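Local coordinates for protein GphF Dehydratase 1 (Archangium violaceum, PDB 6MBH) that probably dehydrates a polyketide chain during gephyronic acid assembly, in a dehydratase-domain variant that lacks the olefin isomerase activity, at residues Y54-L59 with L198-L203; T73-D78 with R231-A236. All coordinates share one frame; numbering follows the deposited sequence.

Overall arrangement
Both contacts lie where the two halves of a double hot-dog fold meet, and their segments alternate along the chain. In contact 1, helix 52-65 of the first half meets the start of helix 200-214 of the second; in contact 2, strands 73-81 and 224-234, which follow those helices in the chain, run side by side. The centres are about 11 Å apart, and the contacts touch: Leu-59 CD2 lies 3.7 Å from Val-76 CG2, and Leu-55 CD1 3.8 Å from Ile-232 CD1. Contact 1 is the one closer to the probable active site, because residues 199-203 open the HPxxLD sequence whose aspartate is catalytic in related dehydratases.

Contact 1. Residues Y54-L59 with L198-L203; sequences YLEMAL and LHPALL
Leu-198 meets Glu-56 where the central helices of two hot-dog halves, 52-65 and 200-214, come together in the double hot-dog core. Its backbone N gives Glu-56 OE1 a 2.8 Å hydrogen bond, nearly straight at 165°, reaching the oxygen on its syn side but 30° out of the carboxylate plane. The glutamate gets there by holding CG opposite the backbone N (chi1 163°) and then bending at chi2. Its other oxygen, OE2, takes the Glu-197 amide and His-9 NE2, so both carboxylate oxygens are gripped in a buried setting. With a leucine in place of Glu-56, the amides of Leu-198 and Glu-197 would probably be left buried without these acceptors. Further along, His-199 caps helix 200-214: its ND1 accepts from Ala-201 N in the plane of the ring, while NE2 is bonded to Glu-192. Pro-200 then brings its ring atom CG to 3.9 Å from Glu-56 CB, the two side chains crossing obliquely. One turn on, Leu-203 meets Leu-55; the two side chains cross at about a right angle, touching by Leu-203 CD2 and Leu-55 CD1 at 4.0 Å.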
ATOM      1  N   TYR A  54       1.511  -1.715  -5.389  1.00 20.15           N
ATOM      2  CA  TYR A  54       0.737  -2.700  -6.129  1.00 20.94           C
ATOM      3  C   TYR A  54      -0.705  -2.692  -5.664  1.00 22.96           C
ATOM      4  O   TYR A  54      -1.613  -2.896  -6.485  1.00 21.98           O
ATOM      5  CB  TYR A  54       1.348  -4.103  -5.964  1.00 19.39           C
ATOM      6  CG  TYR A  54       2.859  -4.106  -6.197  1.00 19.78           C
ATOM      7  CD1 TYR A  54       3.393  -3.552  -7.368  1.00 20.41           C
ATOM      8  CD2 TYR A  54       3.763  -4.601  -5.213  1.00 23.67           C
ATOM      9  CE1 TYR A  54       4.809  -3.536  -7.553  1.00 21.19           C
ATOM     10  CE2 TYR A  54       5.154  -4.569  -5.427  1.00 27.68           C
ATOM     11  CZ  TYR A  54       5.656  -4.031  -6.589  1.00 24.12           C
ATOM     12  OH  TYR A  54       7.037  -3.960  -6.876  1.00 25.86           O
ATOM     13  N   LEU A  55      -0.941  -2.379  -4.363  1.00 21.41           N
ATOM     14  CA  LEU A  55      -2.337  -2.337  -3.895  1.00 20.44           C
ATOM     15  C   LEU A  55      -3.075  -1.215  -4.599  1.00 20.22           C
ATOM     16  O   LEU A  55      -4.197  -1.413  -5.107  1.00 25.85           O
ATOM     17  CB  LEU A  55      -2.381  -2.165  -2.374  1.00 21.09           C
ATOM     18  CG  LEU A  55      -1.640  -3.275  -1.584  1.00 22.97           C
ATOM     19  CD1 LEU A  55      -1.728  -3.085  -0.025  1.00 22.61           C
ATOM     20  CD2 LEU A  55      -2.126  -4.694  -1.980  1.00 26.34           C
ATOM     21  N   GLU A  56      -2.386  -0.063  -4.777  1.00 20.43           N
ATOM     22  CA  GLU A  56      -3.005   1.051  -5.494  1.00 22.67           C
ATOM     23  C   GLU A  56      -3.227   0.701  -6.970  1.00 23.17           C
ATOM     24  O   GLU A  56      -4.310   0.973  -7.525  1.00 23.07           O
ATOM     25  CB  GLU A  56      -2.150   2.297  -5.361  1.00 23.73           C
ATOM     26  CG  GLU A  56      -2.482   3.401  -6.392  1.00 23.89           C
ATOM     27  CD  GLU A  56      -3.922   4.011  -6.215  1.00 26.12           C
ATOM     28  OE1 GLU A  56      -4.582   3.728  -5.192  1.00 25.92           O
ATOM     29  OE2 GLU A  56      -4.344   4.800  -7.089  1.00 25.72           O
ATOM     30  N   MET A  57      -2.255   0.001  -7.598  1.00 19.97           N
ATOM     31  CA  MET A  57      -2.454  -0.398  -9.010  1.00 21.70           C
ATOM     32  C   MET A  57      -3.710  -1.249  -9.162  1.00 22.27           C
ATOM     33  O   MET A  57      -4.510  -1.042 -10.099  1.00 24.58           O
ATOM     34  CB  MET A  57      -1.201  -1.136  -9.534  1.00 20.77           C
ATOM     35  CG  MET A  57      -0.057  -0.131  -9.746  1.00 22.48           C
ATOM     36  SD  MET A  57       1.490  -1.011 -10.090  1.00 24.72           S
ATOM     37  CE  MET A  57       1.124  -1.548 -11.778  1.00 22.36           C
ATOM     38  N   ALA A  58      -3.912  -2.167  -8.226  1.00 22.25           N
ATOM     39  CA  ALA A  58      -5.050  -3.067  -8.308  1.00 26.12           C
ATOM     40  C   ALA A  58      -6.377  -2.308  -8.131  1.00 24.50           C
ATOM     41  O   ALA A  58      -7.321  -2.509  -8.922  1.00 22.09           O
ATOM     42  CB  ALA A  58      -4.904  -4.177  -7.279  1.00 24.29           C
ATOM     43  N   LEU A  59      -6.430  -1.387  -7.147  1.00 21.02           N
ATOM     44  CA  LEU A  59      -7.614  -0.523  -6.974  1.00 20.43           C
ATOM     45  C   LEU A  59      -7.854   0.307  -8.226  1.00 21.03           C
ATOM     46  O   LEU A  59      -9.003   0.460  -8.688  1.00 21.51           O
ATOM     47  CB  LEU A  59      -7.435   0.385  -5.751  1.00 18.21           C
ATOM     48  CG  LEU A  59      -7.427  -0.361  -4.430  1.00 22.32           C
ATOM     49  CD1 LEU A  59      -6.929   0.589  -3.370  1.00 21.68           C
ATOM     50  CD2 LEU A  59      -8.903  -0.763  -4.130  1.00 25.11           C
ATOM     51  N   LEU A 198      -6.185   5.540  -3.786  1.00 22.76           N
ATOM     52  CA  LEU A 198      -5.756   5.746  -2.400  1.00 22.11           C
ATOM     53  C   LEU A 198      -4.246   5.949  -2.425  1.00 21.88           C
ATOM     54  O   LEU A 198      -3.494   4.980  -2.597  1.00 21.68           O
ATOM     55  CB  LEU A 198      -6.134   4.562  -1.522  1.00 25.17           C
ATOM     56  CG  LEU A 198      -5.761   4.667  -0.055  1.00 26.07           C
ATOM     57  CD1 LEU A 198      -6.383   5.891   0.586  1.00 30.18           C
ATOM     58  CD2 LEU A 198      -6.207   3.375   0.636  1.00 25.77           C
ATOM     59  N   HIS A 199      -3.799   7.174  -2.211  1.00 19.97           N
ATOM     60  CA  HIS A 199      -2.363   7.449  -2.406  1.00 22.04           C
ATOM     61  C   HIS A 199      -1.494   6.455  -1.611  1.00 20.72           C
ATOM     62  O   HIS A 199      -1.673   6.308  -0.390  1.00 16.72           O
ATOM     63  CB  HIS A 199      -2.027   8.901  -1.978  1.00 21.98           C
ATOM     64  CG  HIS A 199      -0.684   9.384  -2.477  1.00 22.76           C
ATOM     65  ND1 HIS A 199       0.505   8.714  -2.221  1.00 22.17           N
ATOM     66  CD2 HIS A 199      -0.360  10.436  -3.271  1.00 21.47           C
ATOM     67  CE1 HIS A 199       1.496   9.327  -2.861  1.00 26.19           C
ATOM     68  NE2 HIS A 199       0.992  10.372  -3.503  1.00 24.10           N
ATOM     69  N   PRO A 200      -0.543   5.800  -2.253  1.00 19.48           N
ATOM     70  CA  PRO A 200       0.347   4.857  -1.552  1.00 19.95           C
ATOM     71  C   PRO A 200       1.021   5.448  -0.351  1.00 19.04           C
ATOM     72  O   PRO A 200       1.218   4.709   0.599  1.00 19.10           O
ATOM     73  CB  PRO A 200       1.378   4.492  -2.621  1.00 21.17           C
ATOM     74  CG  PRO A 200       0.636   4.627  -3.928  1.00 24.03           C
ATOM     75  CD  PRO A 200      -0.359   5.798  -3.705  1.00 18.07           C
ATOM     76  N   ALA A 201       1.368   6.758  -0.348  1.00 18.90           N
ATOM     77  CA  ALA A 201       1.997   7.342   0.837  1.00 18.98           C
ATOM     78  C   ALA A 201       1.008   7.392   2.006  1.00 20.58           C
ATOM     79  O   ALA A 201       1.422   7.298   3.166  1.00 21.48           O
ATOM     80  CB  ALA A 201       2.475   8.747   0.554  1.00 19.07           C
ATOM     81  N   LEU A 202      -0.301   7.536   1.721  1.00 18.44           N
ATOM     82  CA  LEU A 202      -1.258   7.571   2.815  1.00 18.04           C
ATOM     83  C   LEU A 202      -1.511   6.162   3.371  1.00 21.18           C
ATOM     84  O   LEU A 202      -1.535   5.972   4.599  1.00 20.30           O
ATOM     85  CB  LEU A 202      -2.561   8.235   2.337  1.00 21.12           C
ATOM     86  CG  LEU A 202      -3.574   8.475   3.471  1.00 22.06           C
ATOM     87  CD1 LEU A 202      -4.335   9.714   3.155  1.00 23.45           C
ATOM     88  CD2 LEU A 202      -4.535   7.318   3.421  1.00 23.45           C
ATOM     89  N   LEU A 203      -1.631   5.157   2.475  1.00 17.69           N
ATOM     90  CA  LEU A 203      -1.832   3.781   2.945  1.00 17.42           C
ATOM     91  C   LEU A 203      -0.580   3.286   3.662  1.00 19.73           C
ATOM     92  O   LEU A 203      -0.678   2.635   4.722  1.00 17.86           O
ATOM     93  CB  LEU A 203      -2.222   2.851   1.776  1.00 19.61           C
ATOM     94  CG  LEU A 203      -2.594   1.424   2.268  1.00 17.95           C
ATOM     95  CD1 LEU A 203      -3.728   1.392   3.365  1.00 18.94           C
ATOM     96  CD2 LEU A 203      -2.939   0.516   1.110  1.00 19.87           C
TER

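Contact 2. Residues T73-D78 with R231-A236; sequences TLIVED and RIELRA
Leu-74 and Leu-234 exchange two backbone hydrogen bonds, N to O in each direction, and Val-76 and Ile-232 do the same two residues on. The short strands 73-77 and 231-234 run antiparallel at 167°, their axes 4.6 Å apart. The non-hydrogen-bonded pair Ile-75 with Glu-233 sits between them, and Glu-77 with Arg-231 follows beyond Val-76; here CA-H groups lean on carbonyls, and Ile-75 CA is 3.2 Å from Ile-232 O. This is the seam of the double hot-dog fold: strand 73-81 comes from one half, strand 224-234 from the other, with strands 121-131 and 273-284 flanking them. Leu-74, Val-76, Ile-232 and Leu-234 share the face covered by helix 52-65, where Leu-74 CD1 and Leu-234 CD2 come within 4.3 Å. The other face carries a charged network. Arg-231 runs out alongside Glu-77, its CG opposite the backbone N (chi1 178°), and NH1 reaches Glu-77 OE2 at a short 2.6 Å from above the carboxylate plane, the two flat groups being turned 79° apart. Glu-77 OE1 pairs with Arg-127. From another edge, in the guanidinium plane, NE is given to the anti lone pair of Glu-233 OE2 at 2.8 Å, so two carboxylates fix its rotation, while Ile-75 CG2 covers one face, offset toward the rim. Glu-233 OE1 also takes a longer bond from Arg-235 NH2, whose guanidinium has Asp-136 as its stronger partner. At the end of the pairing, Thr-73 CG2 rests 3.7 Å from Glu-233 CB.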
ATOM      1  N   THR A  73     -17.959   0.624  -4.286  1.00 25.70           N
ATOM      2  CA  THR A  73     -16.737   0.300  -3.512  1.00 23.14           C
ATOM      3  C   THR A  73     -15.785  -0.507  -4.401  1.00 29.19           C
ATOM      4  O   THR A  73     -16.256  -1.408  -5.056  1.00 31.88           O
ATOM      5  CB  THR A  73     -17.114  -0.492  -2.257  1.00 27.87           C
ATOM      6  OG1 THR A  73     -17.901   0.344  -1.415  1.00 30.22           O
ATOM      7  CG2 THR A  73     -15.920  -0.970  -1.469  1.00 34.96           C
ATOM      8  N   LEU A  74     -14.503  -0.156  -4.415  1.00 23.13           N
ATOM      9  CA  LEU A  74     -13.474  -0.906  -5.141  1.00 22.79           C
ATOM     10  C   LEU A  74     -12.908  -1.979  -4.204  1.00 26.47           C
ATOM     11  O   LEU A  74     -12.661  -1.713  -3.026  1.00 24.19           O
ATOM     12  CB  LEU A  74     -12.351   0.017  -5.613  1.00 24.81           C
ATOM     13  CG  LEU A  74     -12.772   1.216  -6.454  1.00 28.61           C
ATOM     14  CD1 LEU A  74     -11.531   2.062  -6.770  1.00 25.62           C
ATOM     15  CD2 LEU A  74     -13.542   0.725  -7.741  1.00 28.18           C
ATOM     16  N   ILE A  75     -12.738  -3.206  -4.700  1.00 26.35           N
ATOM     17  CA  ILE A  75     -12.374  -4.319  -3.830  1.00 27.66           C
ATOM     18  C   ILE A  75     -11.160  -5.013  -4.433  1.00 30.35           C
ATOM     19  O   ILE A  75     -11.115  -5.232  -5.647  1.00 26.04           O
ATOM     20  CB  ILE A  75     -13.549  -5.295  -3.668  1.00 29.05           C
ATOM     21  CG1 ILE A  75     -14.759  -4.605  -3.001  1.00 24.86           C
ATOM     22  CG2 ILE A  75     -13.094  -6.515  -2.912  1.00 29.18           C
ATOM     23  CD1 ILE A  75     -16.034  -5.299  -3.181  1.00 25.47           C
ATOM     24  N   VAL A  76     -10.121  -5.244  -3.613  1.00 23.70           N
ATOM     25  CA  VAL A  76      -9.006  -6.122  -3.983  1.00 21.99           C
ATOM     26  C   VAL A  76      -9.034  -7.269  -3.004  1.00 23.90           C
ATOM     27  O   VAL A  76      -9.124  -7.039  -1.801  1.00 27.38           O
ATOM     28  CB  VAL A  76      -7.646  -5.393  -3.961  1.00 28.49           C
ATOM     29  CG1 VAL A  76      -6.539  -6.316  -4.469  1.00 28.82           C
ATOM     30  CG2 VAL A  76      -7.726  -4.167  -4.836  1.00 30.27           C
ATOM     31  N   GLU A  77      -9.027  -8.500  -3.506  1.00 22.31           N
ATOM     32  CA  GLU A  77      -9.116  -9.654  -2.631  1.00 23.17           C
ATOM     33  C   GLU A  77      -7.923 -10.570  -2.835  1.00 25.53           C
ATOM     34  O   GLU A  77      -7.346 -10.642  -3.936  1.00 28.14           O
ATOM     35  CB  GLU A  77     -10.352 -10.473  -2.892  1.00 29.71           C
ATOM     36  CG  GLU A  77     -11.656  -9.797  -2.532  1.00 44.88           C
ATOM     37  CD  GLU A  77     -12.814 -10.716  -2.864  1.00 55.15           C
ATOM     38  OE1 GLU A  77     -13.215 -10.793  -4.038  1.00 57.67           O
ATOM     39  OE2 GLU A  77     -13.285 -11.408  -1.946  1.00 62.84           O
ATOM     40  N   ASP A  78      -7.553 -11.247  -1.756  1.00 24.71           N
ATOM     41  CA  ASP A  78      -6.642 -12.380  -1.842  1.00 27.65           C
ATOM     42  C   ASP A  78      -5.337 -11.963  -2.541  1.00 26.32           C
ATOM     43  O   ASP A  78      -4.841 -12.604  -3.484  1.00 27.25           O
ATOM     44  CB  ASP A  78      -7.356 -13.552  -2.537  1.00 35.58           C
ATOM     45  CG  ASP A  78      -6.520 -14.830  -2.565  1.00 54.36           C
ATOM     46  OD1 ASP A  78      -5.906 -15.173  -1.528  1.00 60.43           O
ATOM     47  OD2 ASP A  78      -6.476 -15.500  -3.635  1.00 61.08           O
ATOM     48  N   ARG A 231      -8.410  -8.736   2.126  1.00 24.07           N
ATOM     49  CA  ARG A 231      -9.378  -7.909   1.407  1.00 24.86           C
ATOM     50  C   ARG A 231      -9.059  -6.442   1.646  1.00 26.57           C
ATOM     51  O   ARG A 231      -8.734  -6.051   2.764  1.00 28.10           O
ATOM     52  CB  ARG A 231     -10.813  -8.212   1.890  1.00 26.77           C
ATOM     53  CG  ARG A 231     -11.885  -7.409   1.265  1.00 31.33           C
ATOM     54  CD  ARG A 231     -13.275  -7.878   1.862  1.00 34.10           C
ATOM     55  NE  ARG A 231     -14.344  -7.645   0.920  1.00 38.30           N
ATOM     56  CZ  ARG A 231     -14.678  -8.506  -0.048  1.00 43.48           C
ATOM     57  NH1 ARG A 231     -13.988  -9.639  -0.200  1.00 44.62           N
ATOM     58  NH2 ARG A 231     -15.690  -8.233  -0.882  1.00 41.61           N
ATOM     59  N   ILE A 232      -9.183  -5.622   0.603  1.00 22.74           N
ATOM     60  CA  ILE A 232      -9.185  -4.162   0.734  1.00 19.48           C
ATOM     61  C   ILE A 232     -10.474  -3.675   0.104  1.00 26.21           C
ATOM     62  O   ILE A 232     -10.806  -4.091  -1.006  1.00 28.70           O
ATOM     63  CB  ILE A 232      -7.985  -3.512   0.025  1.00 24.02           C
ATOM     64  CG1 ILE A 232      -6.695  -3.934   0.652  1.00 33.13           C
ATOM     65  CG2 ILE A 232      -8.053  -2.014   0.134  1.00 24.00           C
ATOM     66  CD1 ILE A 232      -5.494  -3.688  -0.349  1.00 36.13           C
ATOM     67  N   GLU A 233     -11.234  -2.846   0.826  1.00 22.53           N
ATOM     68  CA  GLU A 233     -12.441  -2.229   0.239  1.00 20.34           C
ATOM     69  C   GLU A 233     -12.219  -0.724   0.296  1.00 24.58           C
ATOM     70  O   GLU A 233     -11.890  -0.199   1.368  1.00 27.14           O
ATOM     71  CB  GLU A 233     -13.738  -2.585   0.997  1.00 30.34           C
ATOM     72  CG  GLU A 233     -14.167  -4.033   0.949  1.00 41.22           C
ATOM     73  CD  GLU A 233     -15.458  -4.321   1.729  1.00 51.87           C
ATOM     74  OE1 GLU A 233     -15.993  -3.378   2.343  1.00 53.84           O
ATOM     75  OE2 GLU A 233     -15.921  -5.491   1.708  1.00 53.63           O
ATOM     76  N   LEU A 234     -12.365  -0.015  -0.833  1.00 21.09           N
ATOM     77  CA  LEU A 234     -12.214   1.440  -0.864  1.00 20.86           C
ATOM     78  C   LEU A 234     -13.536   2.107  -1.221  1.00 22.69           C
ATOM     79  O   LEU A 234     -14.080   1.874  -2.299  1.00 23.16           O
ATOM     80  CB  LEU A 234     -11.177   1.852  -1.896  1.00 20.53           C
ATOM     81  CG  LEU A 234     -10.842   3.347  -1.919  1.00 21.39           C
ATOM     82  CD1 LEU A 234     -10.075   3.764  -0.629  1.00 18.89           C
ATOM     83  CD2 LEU A 234      -9.952   3.690  -3.114  1.00 22.95           C
ATOM     84  N   ARG A 235     -14.039   2.942  -0.309  1.00 22.91           N
ATOM     85  CA  ARG A 235     -15.370   3.582  -0.460  1.00 24.24           C
ATOM     86  C   ARG A 235     -15.300   5.025  -0.944  1.00 28.65           C
ATOM     87  O   ARG A 235     -16.343   5.538  -1.295  1.00 33.72           O
ATOM     88  CB  ARG A 235     -16.114   3.586   0.872  1.00 23.81           C
ATOM     89  CG  ARG A 235     -16.344   2.198   1.428  1.00 29.54           C
ATOM     90  CD  ARG A 235     -17.152   2.161   2.691  1.00 34.71           C
ATOM     91  NE  ARG A 235     -17.193   0.788   3.123  1.00 44.04           N
ATOM     92  CZ  ARG A 235     -18.286   0.083   3.333  1.00 51.48           C
ATOM     93  NH1 ARG A 235     -19.466   0.665   3.380  1.00 55.86           N
ATOM     94  NH2 ARG A 235     -18.198  -1.217   3.497  1.00 54.19           N
ATOM     95  N   ALA A 236     -14.143   5.664  -0.871  1.00 24.36           N
ATOM     96  CA  ALA A 236     -13.992   7.059  -1.321  1.00 25.46           C
ATOM     97  C   ALA A 236     -12.616   7.178  -1.966  1.00 21.24           C
ATOM     98  O   ALA A 236     -11.719   6.546  -1.464  1.00 24.18           O
ATOM     99  CB  ALA A 236     -14.123   7.979  -0.152  1.00 29.09           C
TER